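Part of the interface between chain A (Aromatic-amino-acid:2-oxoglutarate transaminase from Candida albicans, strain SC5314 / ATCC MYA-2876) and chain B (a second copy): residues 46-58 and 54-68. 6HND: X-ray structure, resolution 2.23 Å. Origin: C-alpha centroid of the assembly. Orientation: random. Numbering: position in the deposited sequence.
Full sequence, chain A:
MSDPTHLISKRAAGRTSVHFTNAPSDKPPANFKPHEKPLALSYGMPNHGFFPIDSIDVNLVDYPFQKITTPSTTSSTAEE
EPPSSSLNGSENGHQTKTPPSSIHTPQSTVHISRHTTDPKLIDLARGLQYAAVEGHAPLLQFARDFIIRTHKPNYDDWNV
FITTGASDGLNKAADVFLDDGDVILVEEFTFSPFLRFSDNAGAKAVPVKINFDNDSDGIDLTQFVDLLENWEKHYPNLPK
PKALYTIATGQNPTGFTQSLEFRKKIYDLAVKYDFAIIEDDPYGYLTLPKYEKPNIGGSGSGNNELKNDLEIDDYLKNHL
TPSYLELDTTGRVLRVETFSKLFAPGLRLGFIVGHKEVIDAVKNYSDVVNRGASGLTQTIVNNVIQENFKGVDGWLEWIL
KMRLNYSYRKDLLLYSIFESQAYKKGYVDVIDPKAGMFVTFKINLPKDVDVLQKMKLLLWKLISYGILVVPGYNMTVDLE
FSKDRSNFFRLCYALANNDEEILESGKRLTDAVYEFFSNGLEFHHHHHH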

ATOM      1  N   PRO A  46      10.363  15.460   8.662  1.00 48.13           N
ATOM      2  CA  PRO A  46       9.995  16.847   8.877  1.00 45.57           C
ATOM      3  C   PRO A  46       9.176  17.038  10.162  1.00 42.96           C
ATOM      4  O   PRO A  46       8.260  16.285  10.443  1.00 43.34           O
ATOM      5  CB  PRO A  46       9.100  17.208   7.689  1.00 51.34           C
ATOM      6  CG  PRO A  46       9.261  16.063   6.709  1.00 56.68           C
ATOM      7  CD  PRO A  46       9.654  14.858   7.533  1.00 49.77           C
ATOM      8  N   ASN A  47       9.519  18.061  10.926  1.00 38.70           N
ATOM      9  CA  ASN A  47       8.632  18.603  11.980  1.00 37.71           C
ATOM     10  C   ASN A  47       7.237  18.835  11.369  1.00 36.32           C
ATOM     11  O   ASN A  47       7.161  19.286  10.234  1.00 32.15           O
ATOM     12  CB  ASN A  47       9.250  19.870  12.556  1.00 38.38           C
ATOM     13  CG  ASN A  47       8.495  20.365  13.761  1.00 38.45           C
ATOM     14  OD1 ASN A  47       7.495  21.048  13.587  1.00 38.13           O
ATOM     15  ND2 ASN A  47       8.971  20.030  14.956  1.00 37.18           N
ATOM     16  N   HIS A  48       6.163  18.555  12.100  1.00 35.15           N
ATOM     17  CA  HIS A  48       4.766  18.806  11.642  1.00 37.51           C
ATOM     18  C   HIS A  48       4.541  20.267  11.197  1.00 36.02           C
ATOM     19  O   HIS A  48       3.573  20.521  10.476  1.00 36.57           O
ATOM     20  CB  HIS A  48       3.785  18.387  12.726  1.00 37.33           C
ATOM     21  CG  HIS A  48       3.807  19.254  13.934  1.00 41.52           C
ATOM     22  ND1 HIS A  48       3.248  20.519  13.940  1.00 43.02           N
ATOM     23  CD2 HIS A  48       4.316  19.042  15.175  1.00 42.50           C
ATOM     24  CE1 HIS A  48       3.439  21.067  15.131  1.00 46.50           C
ATOM     25  NE2 HIS A  48       4.066  20.166  15.915  1.00 42.21           N
ATOM     26  N   GLY A  49       5.394  21.212  11.586  1.00 36.08           N
ATOM     27  CA  GLY A  49       5.286  22.610  11.117  1.00 36.23           C
ATOM     28  C   GLY A  49       5.415  22.729   9.600  1.00 36.95           C
ATOM     29  O   GLY A  49       4.884  23.694   9.020  1.00 35.12           O
ATOM     30  N   PHE A  50       6.107  21.783   8.963  1.00 36.91           N
ATOM     31  CA  PHE A  50       6.311  21.763   7.497  1.00 35.45           C
ATOM     32  C   PHE A  50       5.048  21.280   6.774  1.00 37.06           C
ATOM     33  O   PHE A  50       4.974  21.509   5.575  1.00 40.37           O
ATOM     34  CB  PHE A  50       7.504  20.873   7.153  1.00 37.65           C
ATOM     35  CG  PHE A  50       8.854  21.456   7.485  1.00 38.91           C
ATOM     36  CD1 PHE A  50       9.360  22.525   6.765  1.00 38.94           C
ATOM     37  CD2 PHE A  50       9.635  20.912   8.492  1.00 39.38           C
ATOM     38  CE1 PHE A  50      10.603  23.060   7.067  1.00 39.49           C
ATOM     39  CE2 PHE A  50      10.894  21.427   8.766  1.00 39.10           C
ATOM     40  CZ  PHE A  50      11.370  22.499   8.059  1.00 39.12           C
ATOM     41  N   PHE A  51       4.081  20.657   7.453  1.00 39.34           N
ATOM     42  CA  PHE A  51       2.887  20.050   6.792  1.00 39.09           C
ATOM     43  C   PHE A  51       1.938  21.144   6.291  1.00 43.03           C
ATOM     44  O   PHE A  51       1.484  22.007   7.060  1.00 40.00           O
ATOM     45  CB  PHE A  51       2.145  19.094   7.728  1.00 36.96           C
ATOM     46  CG  PHE A  51       2.953  17.950   8.292  1.00 38.87           C
ATOM     47  CD1 PHE A  51       4.139  17.544   7.706  1.00 40.18           C
ATOM     48  CD2 PHE A  51       2.512  17.263   9.408  1.00 38.89           C
ATOM     49  CE1 PHE A  51       4.890  16.515   8.249  1.00 38.69           C
ATOM     50  CE2 PHE A  51       3.245  16.210   9.922  1.00 39.85           C
ATOM     51  CZ  PHE A  51       4.436  15.843   9.346  1.00 37.55           C
ATOM     52  N   PRO A  52       1.559  21.105   4.990  1.00 39.83           N
ATOM     53  CA  PRO A  52       0.642  22.096   4.413  1.00 42.25           C
ATOM     54  C   PRO A  52      -0.759  22.146   5.061  1.00 44.97           C
ATOM     55  O   PRO A  52      -1.438  23.197   4.938  1.00 36.76           O
ATOM     56  CB  PRO A  52       0.462  21.678   2.940  1.00 40.76           C
ATOM     57  CG  PRO A  52       1.548  20.652   2.679  1.00 42.62           C
ATOM     58  CD  PRO A  52       1.952  20.069   4.026  1.00 40.56           C
ATOM     59  N   ILE A  53      -1.185  21.041   5.705  1.00 37.90           N
ATOM     60  CA  ILE A  53      -2.576  20.885   6.225  1.00 38.74           C
ATOM     61  C   ILE A  53      -2.556  21.156   7.729  1.00 40.20           C
ATOM     62  O   ILE A  53      -1.831  20.453   8.448  1.00 38.63           O
ATOM     63  CB  ILE A  53      -3.152  19.481   5.922  1.00 40.13           C
ATOM     64  CG1 ILE A  53      -3.207  19.157   4.429  1.00 33.59           C
ATOM     65  CG2 ILE A  53      -4.514  19.279   6.566  1.00 39.70           C
ATOM     66  CD1 ILE A  53      -3.709  17.749   4.187  1.00 33.08           C
ATOM     67  N   ASP A  54      -3.366  22.118   8.169  1.00 41.82           N
ATOM     68  CA  ASP A  54      -3.473  22.537   9.583  1.00 39.55           C
ATOM     69  C   ASP A  54      -4.633  21.799  10.253  1.00 38.37           C
ATOM     70  O   ASP A  54      -4.510  21.428  11.410  1.00 36.05           O
ATOM     71  CB  ASP A  54      -3.682  24.045   9.714  1.00 41.44           C
ATOM     72  CG  ASP A  54      -3.644  24.426  11.183  1.00 45.93           C
ATOM     73  OD1 ASP A  54      -2.521  24.329  11.806  1.00 41.20           O
ATOM     74  OD2 ASP A  54      -4.741  24.734  11.719  1.00 53.46           O
ATOM     75  N   SER A  55      -5.748  21.623   9.548  1.00 41.71           N
ATOM     76  CA  SER A  55      -6.950  20.944  10.090  1.00 37.61           C
ATOM     77  C   SER A  55      -7.831  20.448   8.945  1.00 36.62           C
ATOM     78  O   SER A  55      -7.666  20.908   7.791  1.00 37.87           O
ATOM     79  CB  SER A  55      -7.700  21.856  11.012  1.00 35.79           C
ATOM     80  OG  SER A  55      -8.430  22.817  10.273  1.00 36.86           O
ATOM     81  N   ILE A  56      -8.743  19.534   9.268  1.00 35.48           N
ATOM     82  CA  ILE A  56      -9.655  18.904   8.265  1.00 36.67           C
ATOM     83  C   ILE A  56     -11.036  18.770   8.902  1.00 35.04           C
ATOM     84  O   ILE A  56     -11.138  18.224  10.030  1.00 41.42           O
ATOM     85  CB  ILE A  56      -9.136  17.533   7.767  1.00 34.33           C
ATOM     86  CG1 ILE A  56      -7.778  17.655   7.060  1.00 35.85           C
ATOM     87  CG2 ILE A  56     -10.198  16.884   6.890  1.00 35.51           C
ATOM     88  CD1 ILE A  56      -7.146  16.344   6.661  1.00 38.48           C
ATOM     89  N   ASP A  57     -12.047  19.231   8.183  1.00 35.75           N
ATOM     90  CA  ASP A  57     -13.471  18.987   8.501  1.00 38.18           C
ATOM     91  C   ASP A  57     -13.975  17.914   7.527  1.00 37.72           C
ATOM     92  O   ASP A  57     -13.957  18.148   6.280  1.00 36.91           O
ATOM     93  CB  ASP A  57     -14.267  20.290   8.420  1.00 39.25           C
ATOM     94  CG  ASP A  57     -13.682  21.370   9.314  1.00 39.81           C
ATOM     95  OD1 ASP A  57     -13.757  21.187  10.553  1.00 41.69           O
ATOM     96  OD2 ASP A  57     -13.151  22.364   8.765  1.00 36.39           O
ATOM     97  N   VAL A  58     -14.437  16.802   8.086  1.00 34.02           N
ATOM     98  CA  VAL A  58     -15.076  15.692   7.327  1.00 37.18           C
ATOM     99  C   VAL A  58     -16.577  15.801   7.576  1.00 37.55           C
ATOM    100  O   VAL A  58     -16.966  15.698   8.748  1.00 36.17           O
ATOM    101  CB  VAL A  58     -14.495  14.341   7.778  1.00 35.40           C
ATOM    102  CG1 VAL A  58     -14.902  13.207   6.865  1.00 35.72           C
ATOM    103  CG2 VAL A  58     -12.985  14.428   7.888  1.00 35.72           C
TER
ATOM    104  N   ASP B  54     -19.736  12.977   2.687  1.00 41.31           N
ATOM    105  CA  ASP B  54     -20.395  13.767   1.609  1.00 42.78           C
ATOM    106  C   ASP B  54     -19.466  14.881   1.084  1.00 40.97           C
ATOM    107  O   ASP B  54     -19.515  15.180  -0.150  1.00 38.50           O
ATOM    108  CB  ASP B  54     -21.713  14.350   2.124  1.00 47.80           C
ATOM    109  CG  ASP B  54     -22.554  15.015   1.055  1.00 46.97           C
ATOM    110  OD1 ASP B  54     -23.144  14.290   0.242  1.00 52.01           O
ATOM    111  OD2 ASP B  54     -22.555  16.253   1.018  1.00 52.44           O
ATOM    112  N   SER B  55     -18.667  15.499   1.960  1.00 35.44           N
ATOM    113  CA  SER B  55     -17.693  16.557   1.568  1.00 40.54           C
ATOM    114  C   SER B  55     -16.570  16.677   2.614  1.00 40.05           C
ATOM    115  O   SER B  55     -16.753  16.249   3.761  1.00 40.57           O
ATOM    116  CB  SER B  55     -18.379  17.900   1.320  1.00 39.81           C
ATOM    117  OG  SER B  55     -18.645  18.616   2.535  1.00 39.25           O
ATOM    118  N   ILE B  56     -15.449  17.265   2.211  1.00 39.40           N
ATOM    119  CA  ILE B  56     -14.240  17.460   3.067  1.00 41.94           C
ATOM    120  C   ILE B  56     -13.746  18.894   2.845  1.00 37.23           C
ATOM    121  O   ILE B  56     -13.714  19.335   1.689  1.00 37.40           O
ATOM    122  CB  ILE B  56     -13.153  16.400   2.775  1.00 39.19           C
ATOM    123  CG1 ILE B  56     -13.698  14.981   2.954  1.00 40.05           C
ATOM    124  CG2 ILE B  56     -11.913  16.626   3.623  1.00 36.64           C
ATOM    125  CD1 ILE B  56     -12.675  13.914   2.661  1.00 39.40           C
ATOM    126  N   ASP B  57     -13.478  19.604   3.935  1.00 34.39           N
ATOM    127  CA  ASP B  57     -12.808  20.925   3.925  1.00 36.48           C
ATOM    128  C   ASP B  57     -11.404  20.673   4.435  1.00 36.11           C
ATOM    129  O   ASP B  57     -11.274  20.086   5.531  1.00 39.97           O
ATOM    130  CB  ASP B  57     -13.564  21.941   4.781  1.00 41.44           C
ATOM    131  CG  ASP B  57     -14.972  22.173   4.271  1.00 40.50           C
ATOM    132  OD1 ASP B  57     -15.083  22.647   3.125  1.00 45.23           O
ATOM    133  OD2 ASP B  57     -15.932  21.829   4.994  1.00 43.31           O
ATOM    134  N   VAL B  58     -10.410  20.998   3.621  1.00 39.28           N
ATOM    135  CA  VAL B  58      -8.972  20.819   3.965  1.00 38.63           C
ATOM    136  C   VAL B  58      -8.447  22.226   4.223  1.00 39.44           C
ATOM    137  O   VAL B  58      -8.403  23.001   3.261  1.00 33.90           O
ATOM    138  CB  VAL B  58      -8.183  20.106   2.845  1.00 37.60           C
ATOM    139  CG1 VAL B  58      -6.717  19.932   3.213  1.00 36.05           C
ATOM    140  CG2 VAL B  58      -8.803  18.755   2.509  1.00 40.26           C
ATOM    141  N   ASN B  59      -8.118  22.514   5.481  1.00 39.36           N
ATOM    142  CA  ASN B  59      -7.702  23.851   5.975  1.00 40.19           C
ATOM    143  C   ASN B  59      -6.170  23.881   6.061  1.00 40.63           C
ATOM    144  O   ASN B  59      -5.592  22.984   6.724  1.00 40.24           O
ATOM    145  CB  ASN B  59      -8.377  24.165   7.315  1.00 39.82           C
ATOM    146  CG  ASN B  59      -9.845  23.806   7.304  1.00 40.82           C
ATOM    147  OD1 ASN B  59     -10.546  24.132   6.345  1.00 41.07           O
ATOM    148  ND2 ASN B  59     -10.307  23.125   8.345  1.00 35.93           N
ATOM    149  N   LEU B  60      -5.556  24.873   5.408  1.00 38.47           N
ATOM    150  CA  LEU B  60      -4.111  24.881   5.085  1.00 44.56           C
ATOM    151  C   LEU B  60      -3.391  26.028   5.795  1.00 42.25           C
ATOM    152  O   LEU B  60      -4.042  26.954   6.316  1.00 45.67           O
ATOM    153  CB  LEU B  60      -3.948  25.009   3.574  1.00 45.57           C
ATOM    154  CG  LEU B  60      -4.686  23.959   2.751  1.00 48.41           C
ATOM    155  CD1 LEU B  60      -4.730  24.401   1.308  1.00 50.90           C
ATOM    156  CD2 LEU B  60      -4.019  22.584   2.869  1.00 46.33           C
ATOM    157  N   VAL B  61      -2.074  25.924   5.820  1.00 41.18           N
ATOM    158  CA  VAL B  61      -1.151  27.024   6.201  1.00 43.80           C
ATOM    159  C   VAL B  61      -0.673  27.641   4.895  1.00 44.60           C
ATOM    160  O   VAL B  61      -0.773  26.959   3.864  1.00 50.20           O
ATOM    161  CB  VAL B  61       0.001  26.515   7.087  1.00 42.60           C
ATOM    162  CG1 VAL B  61      -0.551  25.902   8.356  1.00 44.30           C
ATOM    163  CG2 VAL B  61       0.921  25.524   6.372  1.00 43.64           C
ATOM    164  N   ASP B  62      -0.228  28.895   4.940  1.00 51.94           N
ATOM    165  CA  ASP B  62       0.318  29.634   3.770  1.00 53.47           C
ATOM    166  C   ASP B  62       1.832  29.438   3.707  1.00 50.16           C
ATOM    167  O   ASP B  62       2.396  29.505   2.594  1.00 54.26           O
ATOM    168  CB  ASP B  62      -0.065  31.105   3.852  1.00 57.48           C
ATOM    169  CG  ASP B  62      -1.562  31.256   3.819  1.00 58.17           C
ATOM    170  OD1 ASP B  62      -2.172  30.761   2.844  1.00 61.95           O
ATOM    171  OD2 ASP B  62      -2.092  31.798   4.785  1.00 61.35           O
ATOM    172  N   TYR B  63       2.459  29.192   4.854  1.00 42.35           N
ATOM    173  CA  TYR B  63       3.925  29.015   4.960  1.00 43.66           C
ATOM    174  C   TYR B  63       4.181  28.052   6.109  1.00 45.16           C
ATOM    175  O   TYR B  63       3.400  27.983   7.072  1.00 45.94           O
ATOM    176  CB  TYR B  63       4.636  30.375   5.101  1.00 44.21           C
ATOM    177  CG  TYR B  63       4.130  31.239   6.231  1.00 48.49           C
ATOM    178  CD1 TYR B  63       4.654  31.123   7.511  1.00 49.19           C
ATOM    179  CD2 TYR B  63       3.123  32.176   6.032  1.00 52.60           C
ATOM    180  CE1 TYR B  63       4.173  31.883   8.564  1.00 49.46           C
ATOM    181  CE2 TYR B  63       2.639  32.955   7.073  1.00 50.28           C
ATOM    182  CZ  TYR B  63       3.161  32.800   8.346  1.00 50.86           C
ATOM    183  OH  TYR B  63       2.684  33.548   9.390  1.00 54.98           O
ATOM    184  N   PRO B  64       5.273  27.266   6.026  1.00 41.92           N
ATOM    185  CA  PRO B  64       5.654  26.377   7.117  1.00 39.86           C
ATOM    186  C   PRO B  64       5.729  27.150   8.435  1.00 40.08           C
ATOM    187  O   PRO B  64       6.262  28.244   8.428  1.00 41.84           O
ATOM    188  CB  PRO B  64       7.046  25.832   6.732  1.00 42.49           C
ATOM    189  CG  PRO B  64       7.193  26.109   5.236  1.00 41.54           C
ATOM    190  CD  PRO B  64       6.167  27.164   4.862  1.00 41.84           C
ATOM    191  N   PHE B  65       5.240  26.538   9.519  1.00 44.32           N
ATOM    192  CA  PHE B  65       5.281  27.055  10.916  1.00 43.13           C
ATOM    193  C   PHE B  65       4.313  28.226  11.118  1.00 43.08           C
ATOM    194  O   PHE B  65       4.396  28.805  12.188  1.00 47.24           O
ATOM    195  CB  PHE B  65       6.719  27.409  11.313  1.00 41.10           C
ATOM    196  CG  PHE B  65       7.589  26.183  11.274  1.00 42.32           C
ATOM    197  CD1 PHE B  65       7.647  25.322  12.360  1.00 40.41           C
ATOM    198  CD2 PHE B  65       8.264  25.831  10.120  1.00 40.28           C
ATOM    199  CE1 PHE B  65       8.401  24.159  12.300  1.00 41.59           C
ATOM    200  CE2 PHE B  65       9.011  24.665  10.065  1.00 40.20           C
ATOM    201  CZ  PHE B  65       9.068  23.826  11.143  1.00 39.06           C
ATOM    202  N   GLN B  66       3.409  28.525  10.177  1.00 46.43           N
ATOM    203  CA  GLN B  66       2.310  29.500  10.414  1.00 50.71           C
ATOM    204  C   GLN B  66       1.473  29.043  11.614  1.00 52.98           C
ATOM    205  O   GLN B  66       1.152  27.846  11.678  1.00 52.18           O
ATOM    206  CB  GLN B  66       1.404  29.654   9.190  1.00 54.16           C
ATOM    207  CG  GLN B  66       0.448  30.839   9.303  1.00 55.79           C
ATOM    208  CD  GLN B  66      -0.513  30.951   8.144  1.00 59.15           C
ATOM    209  OE1 GLN B  66      -0.713  30.015   7.376  1.00 54.12           O
ATOM    210  NE2 GLN B  66      -1.156  32.102   8.035  1.00 60.29           N
ATOM    211  N   LYS B  67       1.128  29.977  12.510  1.00 60.69           N
ATOM    212  CA  LYS B  67       0.264  29.771  13.709  1.00 69.12           C
ATOM    213  C   LYS B  67      -1.138  30.295  13.380  1.00 73.23           C
ATOM    214  O   LYS B  67      -1.256  31.504  13.102  1.00 68.27           O
ATOM    215  CB  LYS B  67       0.858  30.469  14.940  1.00 70.94           C
ATOM    216  CG  LYS B  67       1.483  29.549  15.982  1.00 76.57           C
ATOM    217  CD  LYS B  67       2.603  28.670  15.445  1.00 86.63           C
ATOM    218  CE  LYS B  67       3.301  27.836  16.505  1.00 88.51           C
ATOM    219  NZ  LYS B  67       4.475  27.137  15.931  1.00 88.62           N
ATOM    220  N   ILE B  68      -2.147  29.408  13.387  1.00 82.46           N
ATOM    221  CA  ILE B  68      -3.551  29.690  12.940  1.00 83.61           C
ATOM    222  C   ILE B  68      -4.401  30.051  14.166  1.00 73.01           C
ATOM    223  O   ILE B  68      -4.365  29.236  15.112  1.00 63.75           O
ATOM    224  CB  ILE B  68      -4.143  28.483  12.169  1.00 85.15           C
ATOM    225  CG1 ILE B  68      -3.283  28.059  10.968  1.00 76.80           C
ATOM    226  CG2 ILE B  68      -5.583  28.767  11.752  1.00 83.40           C
ATOM    227  CD1 ILE B  68      -3.310  29.019   9.792  1.00 72.75           C
TER
HETATM  228  O   HOH W   1      -0.882  26.314  12.934  1.00 42.46           O
HETATM  229  O   HOH W   2     -15.403  24.052   7.599  1.00 58.54           O

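Two copies of one chain can join by extending a β-sheet across their boundary, and this transaminase dimer illustrates how backbone pairing sets the stage for side-chain contacts. Strand 53-58 of chain A runs antiparallel to strand 54-60 of chain B, with 153° between their directions. The register centres on D57(A) and D57(B), a residue facing its own copy: D57(A) N donates to D57(B) O at 2.9 Å, and D57(B) N returns the bond to D57(A) O at 2.8 Å. Two residues along each strand, past the non-hydrogen-bonded pair I56(A) and V58(B), S55(A) and N59(B) form a second such pair, with N59(B) N to S55(A) O at 2.8 Å and S55(A) N to N59(B) O at 3.1 Å. Here the ladder slips by one residue. D54(A) N also reaches N59(B) O, at 2.8 Å, so one carbonyl serves two successive amides of a β-bulge. Beyond it the pairing continues outside regular strand: V61(B) N donates to P52(A) O at 2.9 Å, and F65(B) N, within a type II turn, to G49(A) O at 2.9 Å.

Alternation along the strands sorts the side chains by chemistry. I56(A), V58(A), I56(B) and V58(B) share one face, where branched aliphatic groups suit both the extended backbone and a buried setting; I56(A) CG2 meets I56(B) CG2 at 3.7 Å. I53(A) adds to this apolar patch, its CG1 lying 3.8 Å from V58(B) CG1 and 3.9 Å from L60(B) CD2. The other face is polar. From it N59(B), in the m rotamer, directs ND2 to S55(A) OG at 2.7 Å and to D57(A) OD2 at 3.0 Å, an amide well matched to two acceptors while its own OD1 is satisfied elsewhere in the structure.

Near the bulge, D54(A) points toward chain B and packs its CB 3.9 Å from V61(B) CG1. A water bridges the chains here, its O atom lying 2.8 Å from D54(A) OD1 and 2.8 Å from Q66(B) O, to both of which it donates.

At the far end F65(B) has the largest area covered by the partner stretch. Its positive phi belongs to the turn, and its ring covers G49(A), whose CA sits 3.9 Å from the ring centroid, over the face. Glycine fits because an ideal CB would lie only 2.2 Å from F65(B) CE1. N47(A) OD1 helps hold this segment by accepting from G49(A) N at 2.9 Å. The edge of F65(B) meets the face of F50(A), with the ring planes at 79°, and P64(B) CB packs 4.0 Å from F50(A) CD1.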